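Local coordinates for protein Na Glutathione S-transferase 2 (Necator americanus, PDB 2ON5) that probably conjugates reduced glutathione to electrophilic compounds, as a hookworm glutathione S-transferase with glutathione bound in its pocket, at residues I18-A23 against A156-A161. Numbering follows the deposited sequence.
Sequences IRQIFA and ADLCLA
The carboxamide of Q20 turns an edge, not a face, to L158: the plane of the amide, carried on, passes between CB and CD2 of L158. The contact between the two is one of packing; W197 and L194 of helix 192-200 and R201 also touch the Q20 side chain. This is an interdomain contact of the glutathione S-transferase fold, where helix 16-25 of the thioredoxin-like N-terminal domain faces helix 155-168 of the all-helical C-terminal domain. CA of Q20 and CA of L158 are 7.3 Å apart, the nearest such pair between 18-23 and 156-161, and the two segments bury 144 Å² between them. L158 is the only residue of 156-161 that touches 18-23. With CG beside the backbone N (chi1 -62°), it forks over the opposing helix, CD2 going to the Q20 side and CD1 to I21. Q20 runs past it in the opposite direction, extended beyond CG. V188 of helix 179-189 and L194 also pack on L158, while S72 of helix 64-75 touches I21, so the contact is buried. One residue before L158, D157 OD1 accepts a hydrogen bond from the N of T154, consistent with the capping box known at the start of this helix in the family. The closest apolar approach is I21 CG1 to L158 CD1, 3.7 Å, and that same methyl stands 4.1 Å from I21 N.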
ATOM      1  N   ILE A  18      -8.300   7.504  -9.567  1.00 14.98           N
ATOM      2  CA  ILE A  18      -9.664   7.069  -9.200  1.00 15.32           C
ATOM      3  C   ILE A  18     -10.660   7.776 -10.128  1.00 15.34           C
ATOM      4  O   ILE A  18     -11.589   7.158 -10.682  1.00 14.15           O
ATOM      5  CB  ILE A  18      -9.977   7.393  -7.724  1.00 15.75           C
ATOM      6  CG1 ILE A  18      -9.143   6.518  -6.772  1.00 14.86           C
ATOM      7  CG2 ILE A  18     -11.475   7.248  -7.422  1.00 15.01           C
ATOM      8  CD1 ILE A  18      -8.836   7.228  -5.423  1.00 14.76           C
ATOM      9  N   ARG A  19     -10.457   9.073 -10.314  1.00 15.27           N
ATOM     10  CA  ARG A  19     -11.290   9.804 -11.272  1.00 15.48           C
ATOM     11  C   ARG A  19     -11.188   9.163 -12.684  1.00 15.69           C
ATOM     12  O   ARG A  19     -12.142   9.211 -13.465  1.00 15.08           O
ATOM     13  CB  ARG A  19     -10.902  11.281 -11.339  1.00 15.12           C
ATOM     14  CG  ARG A  19     -11.008  12.019 -10.017  1.00 14.06           C
ATOM     15  CD  ARG A  19     -10.939  13.541 -10.225  1.00 14.50           C
ATOM     16  NE  ARG A  19     -10.840  14.261  -8.966  1.00 14.91           N
ATOM     17  CZ  ARG A  19      -9.735  14.837  -8.517  1.00 15.02           C
ATOM     18  NH1 ARG A  19      -8.619  14.719  -9.217  1.00 17.50           N
ATOM     19  NH2 ARG A  19      -9.745  15.497  -7.356  1.00 15.75           N
ATOM     20  N   GLN A  20     -10.031   8.602 -13.005  1.00 15.44           N
ATOM     21  CA  GLN A  20      -9.811   8.055 -14.355  1.00 16.51           C
ATOM     22  C   GLN A  20     -10.430   6.680 -14.469  1.00 15.70           C
ATOM     23  O   GLN A  20     -10.836   6.294 -15.544  1.00 16.63           O
ATOM     24  CB  GLN A  20      -8.326   8.036 -14.749  1.00 15.65           C
ATOM     25  CG  GLN A  20      -7.819   9.484 -14.985  1.00 16.07           C
ATOM     26  CD  GLN A  20      -6.330   9.604 -15.249  1.00 17.70           C
ATOM     27  OE1 GLN A  20      -5.780  10.715 -15.239  1.00 18.94           O
ATOM     28  NE2 GLN A  20      -5.660   8.469 -15.472  1.00 15.78           N
ATOM     29  N   ILE A  21     -10.487   5.955 -13.363  1.00 15.50           N
ATOM     30  CA  ILE A  21     -11.250   4.689 -13.332  1.00 15.38           C
ATOM     31  C   ILE A  21     -12.729   4.968 -13.635  1.00 16.28           C
ATOM     32  O   ILE A  21     -13.349   4.275 -14.466  1.00 16.70           O
ATOM     33  CB  ILE A  21     -11.111   3.975 -11.997  1.00 14.72           C
ATOM     34  CG1 ILE A  21      -9.663   3.458 -11.834  1.00 15.10           C
ATOM     35  CG2 ILE A  21     -12.205   2.865 -11.884  1.00 13.77           C
ATOM     36  CD1 ILE A  21      -9.289   3.030 -10.363  1.00 14.45           C
ATOM     37  N   PHE A  22     -13.287   5.999 -12.999  1.00 16.23           N
ATOM     38  CA  PHE A  22     -14.703   6.352 -13.269  1.00 17.79           C
ATOM     39  C   PHE A  22     -14.923   6.711 -14.730  1.00 17.45           C
ATOM     40  O   PHE A  22     -15.923   6.302 -15.334  1.00 18.44           O
ATOM     41  CB  PHE A  22     -15.197   7.510 -12.390  1.00 17.92           C
ATOM     42  CG  PHE A  22     -15.501   7.137 -10.967  1.00 17.63           C
ATOM     43  CD1 PHE A  22     -16.469   6.184 -10.665  1.00 17.75           C
ATOM     44  CD2 PHE A  22     -14.862   7.799  -9.913  1.00 19.25           C
ATOM     45  CE1 PHE A  22     -16.765   5.855  -9.354  1.00 19.07           C
ATOM     46  CE2 PHE A  22     -15.184   7.493  -8.569  1.00 18.58           C
ATOM     47  CZ  PHE A  22     -16.123   6.514  -8.300  1.00 18.63           C
ATOM     48  N   ALA A  23     -14.010   7.509 -15.292  1.00 18.07           N
ATOM     49  CA  ALA A  23     -14.076   7.895 -16.704  1.00 18.56           C
ATOM     50  C   ALA A  23     -14.035   6.694 -17.629  1.00 18.85           C
ATOM     51  O   ALA A  23     -14.850   6.588 -18.528  1.00 19.29           O
ATOM     52  CB  ALA A  23     -12.946   8.883 -17.046  1.00 18.00           C
ATOM     53  N   ALA A 156      -2.742   0.259 -12.146  1.00 14.93           N
ATOM     54  CA  ALA A 156      -1.312   0.528 -12.030  1.00 15.24           C
ATOM     55  C   ALA A 156      -0.828   1.383 -13.231  1.00 15.58           C
ATOM     56  O   ALA A 156      -0.008   2.281 -13.051  1.00 15.49           O
ATOM     57  CB  ALA A 156      -0.512  -0.783 -11.906  1.00 14.56           C
ATOM     58  N   ASP A 157      -1.330   1.091 -14.437  1.00 15.59           N
ATOM     59  CA  ASP A 157      -1.047   1.918 -15.625  1.00 16.17           C
ATOM     60  C   ASP A 157      -1.477   3.377 -15.402  1.00 16.12           C
ATOM     61  O   ASP A 157      -0.745   4.319 -15.734  1.00 16.07           O
ATOM     62  CB  ASP A 157      -1.726   1.358 -16.864  1.00 16.33           C
ATOM     63  CG  ASP A 157      -1.197  -0.018 -17.237  1.00 18.96           C
ATOM     64  OD1 ASP A 157      -2.016  -0.969 -17.233  1.00 17.01           O
ATOM     65  OD2 ASP A 157       0.044  -0.125 -17.469  1.00 17.11           O
ATOM     66  N   LEU A 158      -2.658   3.537 -14.823  1.00 15.68           N
ATOM     67  CA  LEU A 158      -3.234   4.858 -14.654  1.00 16.56           C
ATOM     68  C   LEU A 158      -2.371   5.635 -13.689  1.00 16.58           C
ATOM     69  O   LEU A 158      -2.058   6.793 -13.955  1.00 15.89           O
ATOM     70  CB  LEU A 158      -4.693   4.774 -14.163  1.00 17.01           C
ATOM     71  CG  LEU A 158      -5.713   4.063 -15.082  1.00 15.82           C
ATOM     72  CD1 LEU A 158      -7.122   3.935 -14.457  1.00 18.77           C
ATOM     73  CD2 LEU A 158      -5.810   4.760 -16.443  1.00 16.79           C
ATOM     74  N   CYS A 159      -1.940   4.974 -12.602  1.00 17.23           N
ATOM     75  CA  CYS A 159      -1.046   5.617 -11.607  1.00 17.00           C
ATOM     76  C   CYS A 159       0.233   6.092 -12.278  1.00 16.98           C
ATOM     77  O   CYS A 159       0.637   7.246 -12.106  1.00 15.33           O
ATOM     78  CB  CYS A 159      -0.686   4.674 -10.444  1.00 16.95           C
ATOM     79  SG  CYS A 159      -2.076   4.358  -9.332  1.00 17.88           S
ATOM     80  N   LEU A 160       0.898   5.201 -13.015  1.00 16.65           N
ATOM     81  CA  LEU A 160       2.178   5.586 -13.627  1.00 16.64           C
ATOM     82  C   LEU A 160       2.055   6.673 -14.712  1.00 16.54           C
ATOM     83  O   LEU A 160       2.836   7.656 -14.702  1.00 16.85           O
ATOM     84  CB  LEU A 160       2.934   4.362 -14.169  1.00 16.71           C
ATOM     85  CG  LEU A 160       4.323   4.646 -14.732  1.00 16.53           C
ATOM     86  CD1 LEU A 160       5.285   5.116 -13.635  1.00 14.93           C
ATOM     87  CD2 LEU A 160       4.832   3.419 -15.488  1.00 15.21           C
ATOM     88  N   ALA A 161       1.141   6.472 -15.665  1.00 16.47           N
ATOM     89  CA  ALA A 161       0.919   7.436 -16.772  1.00 17.01           C
ATOM     90  C   ALA A 161       0.567   8.820 -16.209  1.00 17.27           C
ATOM     91  O   ALA A 161       1.078   9.871 -16.667  1.00 17.30           O
ATOM     92  CB  ALA A 161      -0.218   6.937 -17.713  1.00 15.95           C
TER